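Local atomic coordinates of periplasmic aliphatic sulphonates-binding protein (Escherichia coli, PDB entry 2X26), a protein that probably serves as the periplasmic binding component of an ABC transport system that takes up aliphatic sulfonates. Residues A[186-191]-A[248-253]; A[193-198]-A[283-288]. All coordinates share one frame; numbering follows the deposited sequence.

In the fold
From the N terminus, the chain first lays down strands 4-9, 33-38, 56-59 and 74-80 of one mixed sheet, then builds the second sheet, and only afterwards returns to insert strand 186-191 between 56-59 and 74-80. Contact 1 ties that returning strand to the loop 248-253 and closes an almost wholly helical excursion through 199-218, 220-231 and 235-243. Contact 2 starts one step later, on helix 192-197, and reaches the loop 283-288 that follows helix 255-270. The two closures therefore cross along the chain instead of nesting. Their loops also meet directly, Pro252 packing on Pro287 and Val253 on Ile284, so that both long-range connections come together next to strand 74-80.

Contact 1: A[186-191]-A[248-253]; sequences SFYLAA and TTIKPV
Ile250 packs its branched side chain obliquely against the ring of Tyr188, illustrating how a loop without regular structure can pack on a strand through apolar side chains, with no hydrogen bond between them. The two side chains meet at about a right angle. CD1 of Ile250 comes to 3.6 Å from OH of Tyr188 and 3.8 Å from its CE1, while the other branch, CG2, lies 3.9 Å from CD1 of the same ring. The two branches divide the ring, CG2 against CD1 and CE1 and the CD1 methyl nearer the hydroxyl. Ile250 can do this because CG1 stands anti to its carbonyl carbon (chi1 -58°) and carries CD1 out to the phenol end, leaving CG2 for the inner part of the ring. The hydroxyl of Tyr188 is engaged separately, hydrogen-bonded to Glu80 of strand 74-80, which holds the phenol end in place, and Leu206 of helix 199-218 touches both Tyr188 and Ile250.

A second, looser meeting lies on the other side of the strand's backbone. Phe187 starts out away from the loop, yet with CG anti to its carbonyl carbon (chi1 -68°) the ring end comes nearer, CE1 lying 4.3 Å from CG1 of Val253, the methyl sitting at the ring edge near its plane. The strand spends its backbone polar groups on Thr59, Val77, Gly78 and other sheet neighbours. A mixed sheet flanked by helices is the build of the alpha/beta lobes of periplasmic solute-binding proteins, and here the loop helps cover its inner strand 186-191.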
ATOM      1  N   SER A 186       1.894  -4.763   0.349  1.00  5.78           N
ATOM      2  CA  SER A 186       1.957  -3.294   0.446  0.50  5.00           C
ATOM      3  C   SER A 186       2.914  -2.938   1.543  1.00  5.74           C
ATOM      4  O   SER A 186       3.292  -3.787   2.378  1.00  7.45           O
ATOM      5  CB  SER A 186       0.593  -2.675   0.732  0.50  4.65           C
ATOM      6  OG  SER A 186      -0.026  -3.317   1.841  0.50  2.00           O
ATOM      7  N   PHE A 187       3.344  -1.692   1.554  1.00  5.82           N
ATOM      8  CA  PHE A 187       4.487  -1.327   2.413  1.00  6.00           C
ATOM      9  C   PHE A 187       4.261  -0.166   3.359  1.00  6.52           C
ATOM     10  O   PHE A 187       3.332   0.648   3.177  1.00  6.32           O
ATOM     11  CB  PHE A 187       5.684  -0.956   1.558  1.00  5.26           C
ATOM     12  CG  PHE A 187       6.269  -2.116   0.805  1.00  7.00           C
ATOM     13  CD1 PHE A 187       7.040  -3.095   1.463  1.00  7.21           C
ATOM     14  CD2 PHE A 187       6.031  -2.227  -0.544  1.00  3.78           C
ATOM     15  CE1 PHE A 187       7.647  -4.166   0.738  1.00  6.17           C
ATOM     16  CE2 PHE A 187       6.588  -3.318  -1.305  1.00  6.42           C
ATOM     17  CZ  PHE A 187       7.397  -4.293  -0.654  1.00  8.80           C
ATOM     18  N   TYR A 188       5.088  -0.129   4.406  1.00  5.63           N
ATOM     19  CA  TYR A 188       5.200   1.039   5.270  1.00  4.67           C
ATOM     20  C   TYR A 188       6.592   1.553   5.031  1.00  4.95           C
ATOM     21  O   TYR A 188       7.521   0.752   4.966  1.00  3.79           O
ATOM     22  CB  TYR A 188       5.037   0.648   6.729  1.00  5.13           C
ATOM     23  CG  TYR A 188       3.622   0.233   6.970  1.00  6.00           C
ATOM     24  CD1 TYR A 188       3.216  -1.078   6.705  1.00  6.90           C
ATOM     25  CD2 TYR A 188       2.684   1.174   7.387  1.00  7.08           C
ATOM     26  CE1 TYR A 188       1.881  -1.437   6.905  1.00  5.36           C
ATOM     27  CE2 TYR A 188       1.349   0.822   7.593  1.00  6.18           C
ATOM     28  CZ  TYR A 188       0.967  -0.493   7.335  1.00  9.26           C
ATOM     29  OH  TYR A 188      -0.357  -0.845   7.519  1.00  7.79           O
ATOM     30  N   LEU A 189       6.694   2.871   4.818  1.00  4.22           N
ATOM     31  CA  LEU A 189       7.981   3.520   4.587  1.00  5.59           C
ATOM     32  C   LEU A 189       8.256   4.658   5.559  1.00  5.36           C
ATOM     33  O   LEU A 189       7.335   5.319   6.068  1.00  4.97           O
ATOM     34  CB  LEU A 189       8.060   4.038   3.135  1.00  5.52           C
ATOM     35  CG  LEU A 189       8.083   2.866   2.090  1.00 11.23           C
ATOM     36  CD1 LEU A 189       6.669   2.725   1.567  1.00 14.22           C
ATOM     37  CD2 LEU A 189       9.089   3.138   1.018  1.00 15.56           C
ATOM     38  N   ALA A 190       9.546   4.901   5.793  1.00  5.31           N
ATOM     39  CA  ALA A 190       9.991   6.034   6.594  1.00  4.67           C
ATOM     40  C   ALA A 190      11.285   6.552   6.046  1.00  5.85           C
ATOM     41  O   ALA A 190      11.921   5.874   5.292  1.00  5.31           O
ATOM     42  CB  ALA A 190      10.208   5.605   8.041  1.00  5.81           C
ATOM     43  N   ALA A 191      11.693   7.757   6.455  1.00  6.67           N
ATOM     44  CA  ALA A 191      13.066   8.179   6.211  1.00  7.57           C
ATOM     45  C   ALA A 191      14.042   7.375   7.072  1.00  8.50           C
ATOM     46  O   ALA A 191      13.744   7.023   8.233  1.00  7.59           O
ATOM     47  CB  ALA A 191      13.206   9.674   6.488  1.00  8.71           C
ATOM     48  N   THR A 248      -4.328  -9.756   7.737  1.00 12.19           N
ATOM     49  CA  THR A 248      -3.186  -8.885   7.597  1.00 14.79           C
ATOM     50  C   THR A 248      -2.159  -9.204   8.653  1.00 14.44           C
ATOM     51  O   THR A 248      -2.511  -9.541   9.796  1.00 16.50           O
ATOM     52  CB  THR A 248      -3.623  -7.456   7.801  1.00 17.05           C
ATOM     53  OG1 THR A 248      -4.387  -7.090   6.658  1.00 19.97           O
ATOM     54  CG2 THR A 248      -2.405  -6.477   7.933  1.00 18.92           C
ATOM     55  N   THR A 249      -0.894  -9.180   8.255  1.00 12.92           N
ATOM     56  CA  THR A 249       0.219  -9.191   9.183  1.00 13.05           C
ATOM     57  C   THR A 249       1.079  -7.999   8.737  1.00 10.72           C
ATOM     58  O   THR A 249       1.023  -7.605   7.601  1.00  9.29           O
ATOM     59  CB  THR A 249       1.036 -10.496   9.103  1.00 13.53           C
ATOM     60  OG1 THR A 249       1.486 -10.725   7.750  1.00 15.51           O
ATOM     61  CG2 THR A 249       0.170 -11.726   9.574  1.00 14.96           C
ATOM     62  N   ILE A 250       1.810  -7.393   9.651  1.00  9.98           N
ATOM     63  CA  ILE A 250       2.873  -6.452   9.262  1.00  8.68           C
ATOM     64  C   ILE A 250       4.201  -7.011   9.805  1.00  7.73           C
ATOM     65  O   ILE A 250       4.344  -7.268  11.021  1.00  8.10           O
ATOM     66  CB  ILE A 250       2.625  -5.037   9.748  1.00  8.51           C
ATOM     67  CG1 ILE A 250       1.262  -4.559   9.186  1.00 11.35           C
ATOM     68  CG2 ILE A 250       3.737  -4.110   9.166  1.00  7.49           C
ATOM     69  CD1 ILE A 250       0.635  -3.402   9.898  1.00 10.20           C
ATOM     70  N   LYS A 251       5.119  -7.268   8.886  1.00  7.27           N
ATOM     71  CA  LYS A 251       6.380  -7.922   9.203  1.00  7.53           C
ATOM     72  C   LYS A 251       7.575  -7.169   8.649  1.00  8.29           C
ATOM     73  O   LYS A 251       7.479  -6.428   7.682  1.00  5.71           O
ATOM     74  CB  LYS A 251       6.372  -9.341   8.576  1.00  8.26           C
ATOM     75  CG  LYS A 251       5.237 -10.244   9.031  1.00 12.81           C
ATOM     76  CD  LYS A 251       5.370 -11.620   8.323  1.00 18.33           C
ATOM     77  CE  LYS A 251       4.255 -12.588   8.711  1.00 24.19           C
ATOM     78  NZ  LYS A 251       4.707 -13.963   8.369  1.00 24.27           N
ATOM     79  N   PRO A 252       8.753  -7.381   9.264  1.00  8.15           N
ATOM     80  CA  PRO A 252       9.960  -6.914   8.591  1.00  8.49           C
ATOM     81  C   PRO A 252       9.998  -7.498   7.198  1.00  9.09           C
ATOM     82  O   PRO A 252       9.469  -8.599   6.970  1.00  8.47           O
ATOM     83  CB  PRO A 252      11.098  -7.521   9.436  1.00  9.26           C
ATOM     84  CG  PRO A 252      10.471  -7.931  10.724  1.00  9.88           C
ATOM     85  CD  PRO A 252       9.034  -8.229  10.441  1.00  9.15           C
ATOM     86  N   VAL A 253      10.573  -6.750   6.266  1.00  9.04           N
ATOM     87  CA  VAL A 253      10.702  -7.161   4.894  1.00  9.55           C
ATOM     88  C   VAL A 253      11.782  -8.228   4.773  1.00 10.92           C
ATOM     89  O   VAL A 253      12.957  -7.965   5.029  1.00  9.95           O
ATOM     90  CB  VAL A 253      11.054  -5.948   4.011  1.00 10.98           C
ATOM     91  CG1 VAL A 253      10.953  -6.320   2.523  1.00 11.99           C
ATOM     92  CG2 VAL A 253      10.056  -4.794   4.296  1.00 12.29           C
TER

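Contact 2: A[193-198]-A[283-288]; sequences PYAEKN and RIWQPT
Ala195 sets its methyl group over one face of the Trp285 indole, a CH-pi contact in which CB stands 3.9 Å from the centroid of the five-membered ring and only 9° off its normal. The backbone of the same residue joins in, Ala195 O lying 3.6 Å from Trp285 CZ2. At the rim, the Glu196 carboxylate is turned 81° to the ring plane and brings OE2 within 3.4 Å of Trp285 NE1. The bend of Glu196 at chi2 (-79°) folds the acid back to this edge.

Two waters form the next shell: one donates to Glu196 OE2 and to Gln286 O, while the other donates to Glu196 O and also hydrogen-bonds to Thr288 OG1. Behind the indole, Pro287 CA lies 3.5 Å above the opposite face, so the ring is clasped between helix and loop. Replacing Trp285 by alanine removes the indole, which is likely to open a gap between the Ala195 methyl and Pro287 and leave the Glu196 carboxylate without its ring neighbour.

Farther out, Trp285 rests on Val75 and Val77 and on Gln203 of helix 199-218, while a backbone bond to Tyr76 places the loop beside strand 74-80, one of the two outermost strands of the sheet, and Ala195 of helix 192-197 also touches Val77.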
ATOM      1  N   PRO A 193      16.815   8.058   8.705  1.00  7.80           N
ATOM      2  CA  PRO A 193      17.273   8.530  10.007  1.00  7.97           C
ATOM      3  C   PRO A 193      16.190   8.384  11.061  1.00  7.97           C
ATOM      4  O   PRO A 193      16.506   8.086  12.228  1.00  8.78           O
ATOM      5  CB  PRO A 193      17.568  10.023   9.744  1.00  8.17           C
ATOM      6  CG  PRO A 193      17.926  10.076   8.358  1.00  8.10           C
ATOM      7  CD  PRO A 193      16.964   9.109   7.681  1.00  7.79           C
ATOM      8  N   TYR A 194      14.918   8.542  10.673  1.00  7.43           N
ATOM      9  CA  TYR A 194      13.830   8.416  11.648  1.00  7.24           C
ATOM     10  C   TYR A 194      13.669   6.984  12.087  1.00  6.76           C
ATOM     11  O   TYR A 194      13.408   6.743  13.252  1.00  6.49           O
ATOM     12  CB  TYR A 194      12.482   8.872  11.058  1.00  6.10           C
ATOM     13  CG  TYR A 194      11.319   8.989  12.031  1.00  4.92           C
ATOM     14  CD1 TYR A 194      11.094  10.179  12.733  1.00  5.87           C
ATOM     15  CD2 TYR A 194      10.427   7.926  12.241  1.00  5.05           C
ATOM     16  CE1 TYR A 194      10.016  10.324  13.621  1.00  4.32           C
ATOM     17  CE2 TYR A 194       9.348   8.054  13.165  1.00  6.62           C
ATOM     18  CZ  TYR A 194       9.140   9.255  13.834  1.00  5.22           C
ATOM     19  OH  TYR A 194       8.056   9.415  14.697  1.00  5.82           O
ATOM     20  N   ALA A 195      13.805   6.052  11.148  1.00  6.59           N
ATOM     21  CA  ALA A 195      13.673   4.639  11.475  1.00  8.19           C
ATOM     22  C   ALA A 195      14.843   4.222  12.408  1.00  9.19           C
ATOM     23  O   ALA A 195      14.614   3.488  13.382  1.00  8.49           O
ATOM     24  CB  ALA A 195      13.681   3.828  10.207  1.00  9.33           C
ATOM     25  N   GLU A 196      16.059   4.692  12.095  1.00 10.24           N
ATOM     26  CA  GLU A 196      17.229   4.303  12.890  0.50 11.14           C
ATOM     27  C   GLU A 196      17.215   4.892  14.300  1.00 11.38           C
ATOM     28  O   GLU A 196      17.630   4.212  15.260  1.00 12.70           O
ATOM     29  CB  GLU A 196      18.524   4.619  12.136  0.50 11.48           C
ATOM     30  CG  GLU A 196      18.720   3.694  10.925  0.50 12.75           C
ATOM     31  CD  GLU A 196      19.249   2.328  11.336  0.50 15.60           C
ATOM     32  OE1 GLU A 196      19.923   2.247  12.387  0.50 15.96           O
ATOM     33  OE2 GLU A 196      18.999   1.347  10.605  0.50 16.35           O
ATOM     34  N   LYS A 197      16.710   6.115  14.430  1.00 11.03           N
ATOM     35  CA  LYS A 197      16.599   6.808  15.700  1.00 10.33           C
ATOM     36  C   LYS A 197      15.468   6.249  16.546  1.00  9.97           C
ATOM     37  O   LYS A 197      15.526   6.326  17.779  1.00  9.25           O
ATOM     38  CB  LYS A 197      16.291   8.285  15.443  1.00 10.83           C
ATOM     39  CG  LYS A 197      16.185   9.069  16.727  1.00 15.31           C
ATOM     40  CD  LYS A 197      16.441  10.534  16.542  1.00 19.46           C
ATOM     41  CE  LYS A 197      17.177  11.076  17.785  1.00 21.06           C
ATOM     42  NZ  LYS A 197      17.320  12.565  17.756  1.00 24.77           N
ATOM     43  N   ASN A 198      14.407   5.753  15.892  1.00  7.59           N
ATOM     44  CA  ASN A 198      13.186   5.389  16.617  1.00  7.36           C
ATOM     45  C   ASN A 198      12.759   3.937  16.374  1.00  7.59           C
ATOM     46  O   ASN A 198      11.570   3.635  16.268  1.00  7.54           O
ATOM     47  CB  ASN A 198      12.032   6.341  16.250  1.00  5.80           C
ATOM     48  CG  ASN A 198      12.366   7.808  16.541  1.00  6.16           C
ATOM     49  OD1 ASN A 198      12.467   8.186  17.689  1.00 11.16           O
ATOM     50  ND2 ASN A 198      12.514   8.632  15.493  1.00  8.80           N
ATOM     51  N   ARG A 283      17.407  -0.371   0.373  1.00 10.55           N
ATOM     52  CA  ARG A 283      16.325   0.410   0.963  1.00 10.44           C
ATOM     53  C   ARG A 283      15.517  -0.374   2.000  1.00  9.69           C
ATOM     54  O   ARG A 283      14.521   0.141   2.485  1.00  9.50           O
ATOM     55  CB  ARG A 283      15.364   0.940  -0.120  1.00 10.75           C
ATOM     56  CG  ARG A 283      16.007   1.845  -1.173  1.00 11.61           C
ATOM     57  CD  ARG A 283      16.564   3.138  -0.575  1.00 15.05           C
ATOM     58  NE  ARG A 283      16.566   4.219  -1.574  1.00 15.77           N
ATOM     59  CZ  ARG A 283      17.455   4.349  -2.558  1.00 21.32           C
ATOM     60  NH1 ARG A 283      18.418   3.448  -2.724  1.00 22.52           N
ATOM     61  NH2 ARG A 283      17.369   5.378  -3.406  1.00 21.42           N
ATOM     62  N   ILE A 284      15.924  -1.608   2.319  1.00  9.37           N
ATOM     63  CA  ILE A 284      15.230  -2.406   3.323  1.00 10.15           C
ATOM     64  C   ILE A 284      15.780  -2.076   4.720  1.00 10.93           C
ATOM     65  O   ILE A 284      16.994  -2.113   4.931  1.00  9.13           O
ATOM     66  CB  ILE A 284      15.241  -3.912   2.941  1.00 10.07           C
ATOM     67  CG1 ILE A 284      14.268  -4.110   1.772  1.00 12.85           C
ATOM     68  CG2 ILE A 284      14.774  -4.781   4.099  1.00 11.82           C
ATOM     69  CD1 ILE A 284      14.345  -5.428   1.122  1.00 18.81           C
ATOM     70  N   TRP A 285      14.899  -1.660   5.635  1.00 10.53           N
ATOM     71  CA  TRP A 285      15.296  -1.398   7.012  1.00 11.48           C
ATOM     72  C   TRP A 285      15.335  -2.704   7.782  1.00 13.50           C
ATOM     73  O   TRP A 285      14.333  -3.459   7.807  1.00 12.96           O
ATOM     74  CB  TRP A 285      14.366  -0.389   7.673  1.00 11.43           C
ATOM     75  CG  TRP A 285      14.678  -0.063   9.136  1.00 10.37           C
ATOM     76  CD1 TRP A 285      15.789   0.542   9.613  1.00  8.96           C
ATOM     77  CD2 TRP A 285      13.841  -0.344  10.279  1.00 10.68           C
ATOM     78  NE1 TRP A 285      15.721   0.657  10.998  1.00 11.00           N
ATOM     79  CE2 TRP A 285      14.523   0.134  11.424  1.00  9.53           C
ATOM     80  CE3 TRP A 285      12.575  -0.946  10.437  1.00  8.99           C
ATOM     81  CZ2 TRP A 285      13.983   0.040  12.727  1.00  9.03           C
ATOM     82  CZ3 TRP A 285      12.019  -1.053  11.728  1.00 11.67           C
ATOM     83  CH2 TRP A 285      12.733  -0.562  12.870  1.00  8.19           C
ATOM     84  N   GLN A 286      16.524  -3.008   8.316  1.00 14.77           N
ATOM     85  CA  GLN A 286      16.680  -4.095   9.281  0.50 16.29           C
ATOM     86  C   GLN A 286      16.244  -3.567  10.652  1.00 17.77           C
ATOM     87  O   GLN A 286      16.823  -2.594  11.170  1.00 16.83           O
ATOM     88  CB  GLN A 286      18.134  -4.573   9.304  0.50 15.59           C
ATOM     89  CG  GLN A 286      18.592  -5.131   7.965  0.50 14.44           C
ATOM     90  CD  GLN A 286      17.950  -6.475   7.648  0.50 11.95           C
ATOM     91  OE1 GLN A 286      18.226  -7.463   8.327  0.50 14.00           O
ATOM     92  NE2 GLN A 286      17.105  -6.526   6.606  0.50  7.20           N
ATOM     93  N   PRO A 287      15.205  -4.184  11.238  1.00 21.64           N
ATOM     94  CA  PRO A 287      14.671  -3.621  12.459  1.00 22.94           C
ATOM     95  C   PRO A 287      15.733  -3.605  13.572  1.00 26.85           C
ATOM     96  O   PRO A 287      16.518  -4.563  13.709  1.00 26.38           O
ATOM     97  CB  PRO A 287      13.499  -4.544  12.795  1.00 24.47           C
ATOM     98  CG  PRO A 287      13.091  -5.100  11.480  1.00 24.16           C
ATOM     99  CD  PRO A 287      14.313  -5.230  10.663  1.00 21.85           C
ATOM    100  N   THR A 288      15.763  -2.497  14.305  1.00 28.13           N
ATOM    101  CA  THR A 288      16.673  -2.298  15.421  1.00 30.20           C
ATOM    102  C   THR A 288      15.861  -1.715  16.534  1.00 31.55           C
ATOM    103  O   THR A 288      14.723  -1.251  16.340  1.00 28.91           O
ATOM    104  CB  THR A 288      17.746  -1.271  15.078  1.00 30.71           C
ATOM    105  OG1 THR A 288      17.110  -0.044  14.646  1.00 32.90           O
ATOM    106  CG2 THR A 288      18.656  -1.800  13.987  1.00 31.46           C
TER
HETATM  107  O   HOH W   1      18.979  -1.122  10.598  1.00 11.49           O
HETATM  108  O   HOH W   2      16.612   2.052  16.314  1.00 18.17           O